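Local coordinates for protein beta-lactamase (Klebsiella pneumoniae, PDB 6KBY) that probably hydrolyses beta-lactams to substituted beta-amino acids as a class C serine enzyme conferring antibiotic resistance, and here carries AMP covalently bound in its active site, at residues 17-22 and 46-51; 74-79 and 183-188; 106-111 and 121-126. All coordinates share one frame; numbering follows the deposited sequence.

Interaction 1. Residues 17-22 and 46-51; sequences DTVDDL and YIYNYG
The hydroxyl of Tyr50 donates a hydrogen bond to Asp20, with OH lying 2.6 Å from OD1. It meets OD1 at the anti lone pair, the one directed away from the other carboxylate oxygen, and the carboxylate plane stands 86° from the phenol ring, whose edge carries the contact. OD2 is taken up by a salt bridge to Lys16 one turn earlier, so the two oxygens serve different partners; the lysine probably helps keep the carboxylate ionised.

Val19 supplies the apolar half of the contact. With CG1 anti to the backbone N (chi1 178°), this methyl lies 4.1 Å from Tyr48 CD2 and packs against the hydroxyl end of Tyr50, 3.3 Å from OH and 4.3 Å from CZ. The Tyr48 hydroxyl hydrogen-bonds Glu12 OE2 on the same helix, so two phenols of the strand bond to the helix about two turns apart.

The axes of 17-22 and 46-50 come within 10.2 Å of each other, with directions 27° apart, so this part of helix 11-30 runs roughly alongside this part of strand 44-50, an outermost strand of the antiparallel sheet. Val19 also touches Val37 on strand 34-41 and Ile362 on helix 352-364.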
loop_
_atom_site.group_PDB
_atom_site.type_symbol
_atom_site.label_atom_id
_atom_site.label_comp_id
_atom_site.label_asym_id
_atom_site.label_seq_id
_atom_site.Cartn_x
_atom_site.Cartn_y
_atom_site.Cartn_z
ATOM N N ASP A 17 1.535 -7.858 25.205
ATOM C CA ASP A 17 0.239 -8.133 25.818
ATOM C C ASP A 17 -0.878 -7.420 25.070
ATOM O O ASP A 17 -1.934 -8.004 24.798
ATOM C CB ASP A 17 0.241 -7.696 27.283
ATOM C CG ASP A 17 1.124 -8.562 28.163
ATOM O OD1 ASP A 17 1.505 -9.674 27.745
ATOM O OD2 ASP A 17 1.425 -8.119 29.294
ATOM N N THR A 18 -0.673 -6.142 24.758
ATOM C CA THR A 18 -1.687 -5.392 24.023
ATOM C C THR A 18 -1.984 -6.045 22.684
ATOM O O THR A 18 -3.149 -6.205 22.297
ATOM C CB THR A 18 -1.219 -3.954 23.812
ATOM O OG1 THR A 18 -1.063 -3.327 25.086
ATOM C CG2 THR A 18 -2.231 -3.174 22.979
ATOM N N VAL A 19 -0.936 -6.419 21.954
ATOM C CA VAL A 19 -1.122 -6.990 20.621
ATOM C C VAL A 19 -1.763 -8.372 20.711
ATOM O O VAL A 19 -2.764 -8.649 20.040
ATOM C CB VAL A 19 0.208 -7.003 19.844
ATOM C CG1 VAL A 19 0.024 -7.646 18.472
ATOM C CG2 VAL A 19 0.761 -5.589 19.697
ATOM N N ASP A 20 -1.211 -9.252 21.558
ATOM C CA ASP A 20 -1.777 -10.591 21.737
ATOM C C ASP A 20 -3.261 -10.521 22.073
ATOM O O ASP A 20 -4.072 -11.284 21.537
ATOM C CB ASP A 20 -1.075 -11.312 22.894
ATOM C CG ASP A 20 0.314 -11.818 22.560
ATOM O OD1 ASP A 20 0.756 -11.750 21.398
ATOM O OD2 ASP A 20 0.966 -12.329 23.503
ATOM N N ASP A 21 -3.627 -9.624 22.994
ATOM C CA ASP A 21 -4.999 -9.553 23.482
ATOM C C ASP A 21 -5.982 -9.116 22.411
ATOM O O ASP A 21 -7.176 -9.406 22.534
ATOM C CB ASP A 21 -5.100 -8.617 24.685
ATOM C CG ASP A 21 -4.502 -9.216 25.950
ATOM O OD1 ASP A 21 -4.074 -10.390 25.926
ATOM O OD2 ASP A 21 -4.456 -8.498 26.972
ATOM N N LEU A 22 -5.517 -8.399 21.384
ATOM C CA LEU A 22 -6.371 -8.028 20.263
ATOM C C LEU A 22 -6.304 -9.037 19.123
ATOM O O LEU A 22 -7.328 -9.329 18.495
ATOM C CB LEU A 22 -5.985 -6.643 19.740
ATOM C CG LEU A 22 -6.284 -5.514 20.723
ATOM C CD1 LEU A 22 -5.536 -4.245 20.345
ATOM C CD2 LEU A 22 -7.775 -5.243 20.780
ATOM N N TYR A 46 9.311 -4.553 16.990
ATOM C CA TYR A 46 8.740 -5.734 17.615
ATOM C C TYR A 46 7.951 -6.491 16.563
ATOM O O TYR A 46 7.141 -5.893 15.848
ATOM C CB TYR A 46 7.807 -5.308 18.744
ATOM C CG TYR A 46 8.455 -4.360 19.721
ATOM C CD1 TYR A 46 9.336 -4.828 20.684
ATOM C CD2 TYR A 46 8.189 -2.998 19.691
ATOM C CE1 TYR A 46 9.938 -3.968 21.588
ATOM C CE2 TYR A 46 8.790 -2.126 20.597
ATOM C CZ TYR A 46 9.665 -2.624 21.543
ATOM O OH TYR A 46 10.274 -1.795 22.460
ATOM N N ILE A 47 8.193 -7.791 16.454
ATOM C CA ILE A 47 7.526 -8.638 15.470
ATOM C C ILE A 47 6.830 -9.756 16.223
ATOM O O ILE A 47 7.478 -10.480 16.988
ATOM C CB ILE A 47 8.533 -9.256 14.481
ATOM C CG1 ILE A 47 9.503 -8.211 13.919
ATOM C CG2 ILE A 47 7.787 -10.025 13.386
ATOM C CD1 ILE A 47 8.905 -7.295 12.904
ATOM N N TYR A 48 5.532 -9.922 15.987
ATOM C CA TYR A 48 4.734 -10.951 16.646
ATOM C C TYR A 48 4.091 -11.828 15.581
ATOM O O TYR A 48 3.396 -11.323 14.692
ATOM C CB TYR A 48 3.673 -10.310 17.543
ATOM C CG TYR A 48 4.292 -9.383 18.566
ATOM C CD1 TYR A 48 5.046 -9.892 19.612
ATOM C CD2 TYR A 48 4.155 -8.003 18.475
ATOM C CE1 TYR A 48 5.637 -9.060 20.547
ATOM C CE2 TYR A 48 4.744 -7.157 19.414
ATOM C CZ TYR A 48 5.479 -7.698 20.442
ATOM O OH TYR A 48 6.068 -6.875 21.379
ATOM N N ASN A 49 4.330 -13.134 15.663
ATOM C CA ASN A 49 3.823 -14.093 14.693
ATOM C C ASN A 49 2.801 -15.005 15.349
ATOM O O ASN A 49 2.971 -15.415 16.506
ATOM C CB ASN A 49 4.967 -14.923 14.124
ATOM C CG ASN A 49 5.987 -14.067 13.415
ATOM O OD1 ASN A 49 5.632 -13.134 12.689
ATOM N ND2 ASN A 49 7.262 -14.355 13.641
ATOM N N TYR A 50 1.750 -15.333 14.602
ATOM C CA TYR A 50 0.630 -16.095 15.141
ATOM C C TYR A 50 0.186 -17.139 14.133
ATOM O O TYR A 50 0.000 -16.826 12.955
ATOM C CB TYR A 50 -0.567 -15.178 15.401
ATOM C CG TYR A 50 -0.284 -14.037 16.344
ATOM C CD1 TYR A 50 0.231 -12.834 15.874
ATOM C CD2 TYR A 50 -0.543 -14.157 17.703
ATOM C CE1 TYR A 50 0.485 -11.779 16.732
ATOM C CE2 TYR A 50 -0.289 -13.111 18.570
ATOM C CZ TYR A 50 0.232 -11.929 18.080
ATOM O OH TYR A 50 0.491 -10.872 18.926
ATOM N N GLY A 51 -0.030 -18.368 14.601
ATOM C CA GLY A 51 -0.764 -19.314 13.785
ATOM C C GLY A 51 0.017 -19.848 12.598
ATOM O O GLY A 51 1.234 -20.038 12.647
#

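Interaction 2. Residues 74-79 and 183-188; sequences KTFAAT and TLLPQL
Leu184 extends from its helix with CG trans to the backbone N (chi1 -179°), and its second torsion of 62° sends CD1 to Thr79, while CD2 lies between Thr79 and Phe76 on the helix of residues 74-79. CD1 meets Thr79 CG2 at 3.8 Å, whereas CD2 sits 3.7 Å from the carbonyl O of Phe76 and also approaches the Phe76 ring near its plane, 4.2 Å from ring atom CD2. Thr79 presents its methyl rather than its hydroxyl because CG2 lies anti to the backbone N and faces the leucine; the two side chains cross at about a right angle.

The hydroxyl turned away from this contact is used locally. Thr79 OG1 donates to Thr75 O at 2.8 Å, and the same carbonyl accepts the helical bond from Thr79 N, the two donors arriving from opposite faces of its plane. The polar end of a buried threonine is thereby satisfied largely within its own helix, with a weak further bond to Tyr240 OH, and its methyl joins the apolar interface.

Leu185 makes the other join: its CD2 lies 3.7 Å from Phe76 CE2, again with the side chains nearly perpendicular. No hydrogen bond links the segments, so this is a purely van der Waals interface of 194 Å².

The axes approach to 11.1 Å and run at 97° to one another, so the 183-187 part of helix 176-187 crosses the 74-79 part of helix 72-86 almost squarely. The latter helix carries Lys74 of the family's SxxK motif, whose NZ bonds Ser71 OG and Asn158 OD1 at the active site. Phe76 stacks with Tyr240 of helix 234-244, and Leu184 also touches Met256 of helix 255-262, which places the crossing within the helical part of the fold.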
loop_
_atom_site.group_PDB
_atom_site.type_symbol
_atom_site.label_atom_id
_atom_site.label_comp_id
_atom_site.label_asym_id
_atom_site.label_seq_id
_atom_site.Cartn_x
_atom_site.Cartn_y
_atom_site.Cartn_z
ATOM N N LYS A 74 0.343 -0.543 -4.227
ATOM C CA LYS A 74 0.169 0.746 -4.888
ATOM C C LYS A 74 1.140 1.782 -4.345
ATOM O O LYS A 74 1.555 2.692 -5.077
ATOM C CB LYS A 74 -1.266 1.244 -4.719
ATOM C CG LYS A 74 -2.322 0.327 -5.318
ATOM C CD LYS A 74 -3.679 1.016 -5.396
ATOM C CE LYS A 74 -4.644 0.264 -6.299
ATOM N NZ LYS A 74 -4.820 -1.146 -5.854
ATOM N N THR A 75 1.503 1.680 -3.060
ATOM C CA THR A 75 2.433 2.654 -2.501
ATOM C C THR A 75 3.833 2.482 -3.075
ATOM O O THR A 75 4.603 3.445 -3.100
ATOM C CB THR A 75 2.475 2.601 -0.965
ATOM O OG1 THR A 75 3.084 1.379 -0.516
ATOM C CG2 THR A 75 1.092 2.749 -0.355
ATOM N N PHE A 76 4.182 1.271 -3.521
ATOM C CA PHE A 76 5.466 1.070 -4.185
ATOM C C PHE A 76 5.469 1.685 -5.578
ATOM O O PHE A 76 6.476 2.259 -6.002
ATOM C CB PHE A 76 5.822 -0.419 -4.216
ATOM C CG PHE A 76 6.062 -0.990 -2.848
ATOM C CD1 PHE A 76 5.002 -1.446 -2.080
ATOM C CD2 PHE A 76 7.330 -1.001 -2.291
ATOM C CE1 PHE A 76 5.209 -1.936 -0.800
ATOM C CE2 PHE A 76 7.543 -1.491 -1.007
ATOM C CZ PHE A 76 6.480 -1.959 -0.266
ATOM N N ALA A 77 4.351 1.581 -6.300
ATOM C CA ALA A 77 4.235 2.275 -7.578
ATOM C C ALA A 77 4.389 3.780 -7.387
ATOM O O ALA A 77 5.068 4.450 -8.175
ATOM C CB ALA A 77 2.896 1.941 -8.242
ATOM N N ALA A 78 3.779 4.326 -6.331
ATOM C CA ALA A 78 3.925 5.748 -6.041
ATOM C C ALA A 78 5.355 6.095 -5.656
ATOM O O ALA A 78 5.878 7.133 -6.082
ATOM C CB ALA A 78 2.961 6.173 -4.935
ATOM N N THR A 79 5.991 5.270 -4.818
ATOM C CA THR A 79 7.378 5.544 -4.460
ATOM C C THR A 79 8.264 5.550 -5.700
ATOM O O THR A 79 9.152 6.397 -5.830
ATOM C CB THR A 79 7.869 4.540 -3.414
ATOM O OG1 THR A 79 7.048 4.627 -2.241
ATOM C CG2 THR A 79 9.309 4.839 -3.010
ATOM N N THR A 183 15.874 -2.087 -8.613
ATOM C CA THR A 183 16.208 -0.756 -8.109
ATOM C C THR A 183 15.548 -0.444 -6.771
ATOM O O THR A 183 16.248 -0.222 -5.779
ATOM C CB THR A 183 15.903 0.337 -9.144
ATOM O OG1 THR A 183 16.756 0.157 -10.280
ATOM C CG2 THR A 183 16.159 1.721 -8.548
ATOM N N LEU A 184 14.215 -0.434 -6.703
ATOM C CA LEU A 184 13.543 0.158 -5.549
ATOM C C LEU A 184 13.697 -0.695 -4.295
ATOM O O LEU A 184 14.196 -0.219 -3.268
ATOM C CB LEU A 184 12.070 0.417 -5.856
ATOM C CG LEU A 184 11.330 1.057 -4.677
ATOM C CD1 LEU A 184 11.908 2.414 -4.321
ATOM C CD2 LEU A 184 9.836 1.159 -4.934
ATOM N N LEU A 185 13.247 -1.948 -4.345
ATOM C CA LEU A 185 13.349 -2.788 -3.155
ATOM C C LEU A 185 14.788 -2.973 -2.693
ATOM O O LEU A 185 15.030 -2.877 -1.477
ATOM C CB LEU A 185 12.606 -4.119 -3.354
ATOM C CG LEU A 185 11.105 -3.995 -3.639
ATOM C CD1 LEU A 185 10.524 -5.339 -4.031
ATOM C CD2 LEU A 185 10.365 -3.412 -2.440
ATOM N N PRO A 186 15.772 -3.217 -3.569
ATOM C CA PRO A 186 17.157 -3.291 -3.078
ATOM C C PRO A 186 17.634 -2.017 -2.403
ATOM O O PRO A 186 18.281 -2.093 -1.353
ATOM C CB PRO A 186 17.958 -3.628 -4.344
ATOM C CG PRO A 186 16.987 -4.371 -5.197
ATOM C CD PRO A 186 15.670 -3.678 -4.966
ATOM N N GLN A 187 17.328 -0.846 -2.969
ATOM C CA GLN A 187 17.764 0.410 -2.358
ATOM C C GLN A 187 17.097 0.645 -1.007
ATOM O O GLN A 187 17.672 1.319 -0.140
ATOM C CB GLN A 187 17.496 1.594 -3.292
ATOM C CG GLN A 187 18.463 1.735 -4.460
ATOM C CD GLN A 187 18.395 3.115 -5.098
ATOM O OE1 GLN A 187 18.199 4.121 -4.413
ATOM N NE2 GLN A 187 18.557 3.170 -6.415
ATOM N N LEU A 188 15.890 0.114 -0.811
ATOM C CA LEU A 188 15.219 0.193 0.479
ATOM C C LEU A 188 15.679 -0.883 1.451
ATOM O O LEU A 188 15.215 -0.903 2.595
ATOM C CB LEU A 188 13.704 0.101 0.289
ATOM C CG LEU A 188 13.069 1.234 -0.519
ATOM C CD1 LEU A 188 11.621 0.911 -0.832
ATOM C CD2 LEU A 188 13.172 2.548 0.235
#

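Interaction 3. Residues 106-111 and 121-126; sequences SSFDHV and SGLQLF. With AMP (adenosine monophosphate), chain B.
The Phe108 ring meets Leu123 at its edge: ring atom CZ is 4.0 Å from Leu123 CD1, which lies in the ring plane. Ser106 OG occupies another position in that plane, and the ring is stacked with Trp144. Phe126, at the far end of 121-126, has Leu125 CG over one face, 3.7 Å above the ring. Its edge is turned to AMP: Phe126 CD1 lies 3.3 Å from AMP N7 and Phe126 CE1 3.4 Å from AMP C8. The phenyl and adenine planes are nearly perpendicular, about 84° apart, so the phenyl edge is directed at the face of the imidazole portion of the base in a T-shaped arrangement.

The second join between the segments is aliphatic, Val111 CG1 to Ser121 CB at 3.6 Å. Ser121 holds its hydroxyl between backbone N and carbonyl carbon (chi1 73°), where OG accepts from Leu123 N to form an ST turn. Ser106 OG makes the equivalent turn with Phe108 N. Further along, Gln124 NE2 donates to Phe126 O at 2.8 Å, closely in line with the carbonyl, bracing the residue that contacts the nucleotide.

Several polar groups are thus paired inside their own segment or with neighbours, as Leu125 O is with Asn158 ND2, and no hydrogen bond crosses between the segments. Cohesion between them is therefore apolar, while Phe126 offers the adenine aromatic edge contact without a hydrogen bond; hydrogen bonds to the ligand involve Ser71 N, Tyr156 OH and Ser324 O, with Ser71 also the covalent site.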
loop_
_atom_site.group_PDB
_atom_site.type_symbol
_atom_site.label_atom_id
_atom_site.label_comp_id
_atom_site.label_asym_id
_atom_site.label_seq_id
_atom_site.Cartn_x
_atom_site.Cartn_y
_atom_site.Cartn_z
ATOM N N SER A 106 -6.205 11.005 -27.341
ATOM C CA SER A 106 -7.248 10.345 -26.573
ATOM C C SER A 106 -7.622 11.197 -25.362
ATOM O O SER A 106 -7.123 12.305 -25.170
ATOM C CB SER A 106 -6.775 8.962 -26.119
ATOM O OG SER A 106 -5.889 9.072 -25.013
ATOM N N SER A 107 -8.499 10.651 -24.518
ATOM C CA SER A 107 -8.843 11.332 -23.274
ATOM C C SER A 107 -7.635 11.529 -22.377
ATOM O O SER A 107 -7.657 12.402 -21.502
ATOM C CB SER A 107 -9.914 10.550 -22.519
ATOM O OG SER A 107 -11.118 10.522 -23.258
ATOM N N PHE A 108 -6.573 10.757 -22.586
ATOM C CA PHE A 108 -5.379 10.909 -21.767
ATOM C C PHE A 108 -4.569 12.156 -22.101
ATOM O O PHE A 108 -3.585 12.436 -21.399
ATOM C CB PHE A 108 -4.559 9.619 -21.789
ATOM C CG PHE A 108 -5.219 8.516 -21.031
ATOM C CD1 PHE A 108 -5.129 8.482 -19.651
ATOM C CD2 PHE A 108 -5.999 7.566 -21.674
ATOM C CE1 PHE A 108 -5.760 7.496 -18.924
ATOM C CE2 PHE A 108 -6.633 6.570 -20.954
ATOM C CZ PHE A 108 -6.515 6.539 -19.575
ATOM N N ASP A 109 -4.975 12.925 -23.119
ATOM C CA ASP A 109 -4.444 14.272 -23.277
ATOM C C ASP A 109 -4.836 15.170 -22.114
ATOM O O ASP A 109 -4.216 16.220 -21.923
ATOM C CB ASP A 109 -4.991 14.928 -24.549
ATOM C CG ASP A 109 -4.416 14.347 -25.833
ATOM O OD1 ASP A 109 -3.451 13.564 -25.802
ATOM O OD2 ASP A 109 -4.940 14.703 -26.911
ATOM N N HIS A 110 -5.873 14.805 -21.361
ATOM C CA HIS A 110 -6.427 15.658 -20.317
ATOM C C HIS A 110 -6.393 15.002 -18.945
ATOM O O HIS A 110 -7.064 15.484 -18.025
ATOM C CB HIS A 110 -7.853 16.076 -20.676
ATOM C CG HIS A 110 -7.962 16.745 -22.010
ATOM N ND1 HIS A 110 -7.295 17.914 -22.308
ATOM C CD2 HIS A 110 -8.645 16.407 -23.130
ATOM C CE1 HIS A 110 -7.574 18.275 -23.549
ATOM N NE2 HIS A 110 -8.384 17.374 -24.072
ATOM N N VAL A 111 -5.658 13.904 -18.806
ATOM C CA VAL A 111 -5.433 13.228 -17.534
ATOM C C VAL A 111 -3.962 13.405 -17.194
ATOM O O VAL A 111 -3.097 13.032 -17.991
ATOM C CB VAL A 111 -5.756 11.729 -17.652
ATOM C CG1 VAL A 111 -5.382 10.993 -16.375
ATOM C CG2 VAL A 111 -7.218 11.507 -18.001
ATOM N N SER A 121 -8.244 10.236 -12.010
ATOM C CA SER A 121 -8.450 10.196 -13.456
ATOM C C SER A 121 -9.893 9.891 -13.823
ATOM O O SER A 121 -10.370 10.348 -14.868
ATOM C CB SER A 121 -7.527 9.185 -14.141
ATOM O OG SER A 121 -7.920 7.841 -13.884
ATOM N N GLY A 122 -10.593 9.109 -13.004
ATOM C CA GLY A 122 -11.895 8.588 -13.363
ATOM C C GLY A 122 -11.888 7.185 -13.936
ATOM O O GLY A 122 -12.966 6.648 -14.220
ATOM N N LEU A 123 -10.720 6.597 -14.165
ATOM C CA LEU A 123 -10.662 5.190 -14.534
ATOM C C LEU A 123 -11.331 4.346 -13.456
ATOM O O LEU A 123 -11.230 4.640 -12.260
ATOM C CB LEU A 123 -9.210 4.745 -14.707
ATOM C CG LEU A 123 -8.555 5.162 -16.024
ATOM C CD1 LEU A 123 -7.045 5.093 -15.896
ATOM C CD2 LEU A 123 -9.044 4.279 -17.168
ATOM N N GLN A 124 -12.005 3.284 -13.890
ATOM C CA GLN A 124 -12.758 2.438 -12.978
ATOM C C GLN A 124 -11.818 1.614 -12.094
ATOM O O GLN A 124 -10.603 1.550 -12.296
ATOM C CB GLN A 124 -13.693 1.521 -13.764
ATOM C CG GLN A 124 -12.963 0.472 -14.573
ATOM C CD GLN A 124 -13.901 -0.262 -15.501
ATOM O OE1 GLN A 124 -14.771 0.353 -16.129
ATOM N NE2 GLN A 124 -13.739 -1.572 -15.602
ATOM N N LEU A 125 -12.424 0.917 -11.135
ATOM C CA LEU A 125 -11.662 0.172 -10.142
ATOM C C LEU A 125 -10.859 -0.961 -10.770
ATOM O O LEU A 125 -9.654 -1.091 -10.527
ATOM C CB LEU A 125 -12.617 -0.356 -9.072
ATOM C CG LEU A 125 -12.007 -1.228 -7.976
ATOM C CD1 LEU A 125 -10.834 -0.537 -7.306
ATOM C CD2 LEU A 125 -13.070 -1.578 -6.946
ATOM N N PHE A 126 -11.514 -1.815 -11.554
ATOM C CA PHE A 126 -10.915 -3.054 -12.032
ATOM C C PHE A 126 -10.629 -3.014 -13.526
ATOM O O PHE A 126 -11.469 -2.578 -14.320
ATOM C CB PHE A 126 -11.841 -4.242 -11.756
ATOM C CG PHE A 126 -12.035 -4.531 -10.296
ATOM C CD1 PHE A 126 -10.954 -4.865 -9.494
ATOM C CD2 PHE A 126 -13.292 -4.465 -9.720
ATOM C CE1 PHE A 126 -11.127 -5.129 -8.146
ATOM C CE2 PHE A 126 -13.474 -4.736 -8.380
ATOM C CZ PHE A 126 -12.392 -5.063 -7.588
HETATM P P AMP B . -6.399 -3.256 -2.950
HETATM O O1P AMP B . -5.939 -4.374 -2.068
HETATM O O2P AMP B . -7.362 -2.245 -2.387
HETATM O "O5'" AMP B . -6.956 -3.837 -4.319
HETATM C "C5'" AMP B . -6.221 -4.820 -5.033
HETATM C "C4'" AMP B . -6.885 -6.171 -4.970
HETATM O "O4'" AMP B . -8.120 -6.151 -5.736
HETATM C "C3'" AMP B . -6.085 -7.317 -5.574
HETATM O "O3'" AMP B . -5.118 -7.847 -4.687
HETATM C "C2'" AMP B . -7.165 -8.307 -5.983
HETATM O "O2'" AMP B . -7.642 -9.028 -4.854
HETATM C "C1'" AMP B . -8.267 -7.360 -6.452
HETATM N N9 AMP B . -8.149 -7.056 -7.890
HETATM C C8 AMP B . -7.814 -5.858 -8.419
HETATM N N7 AMP B . -7.797 -5.910 -9.778
HETATM C C5 AMP B . -8.124 -7.170 -10.130
HETATM C C6 AMP B . -8.291 -7.905 -11.402
HETATM N N6 AMP B . -8.094 -7.288 -12.591
HETATM N N1 AMP B . -8.639 -9.212 -11.336
HETATM C C2 AMP B . -8.834 -9.836 -10.157
HETATM N N3 AMP B . -8.701 -9.227 -8.961
HETATM C C4 AMP B . -8.355 -7.919 -8.885
#

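Interaction 1 closes before interaction 2 opens, whereas interaction 3 falls entirely within the 103 residues separating the two segments of interaction 2. Interaction 1 lies at one end of the molecule, on an outermost strand of the antiparallel sheet; interaction 3 lies on the opposite side of the chain's centre, their centres about 42 Å apart. Interaction 2 is more central, its centre about 27 Å from that of the first and about 24 Å from that of the third, and no two of them touch. The AMP pocket connects the later pair: helix 72-86 of interaction 2 contributes Lys74, and the 121-126 loop of interaction 3 contributes Phe126, while interaction 1 is remote from that site.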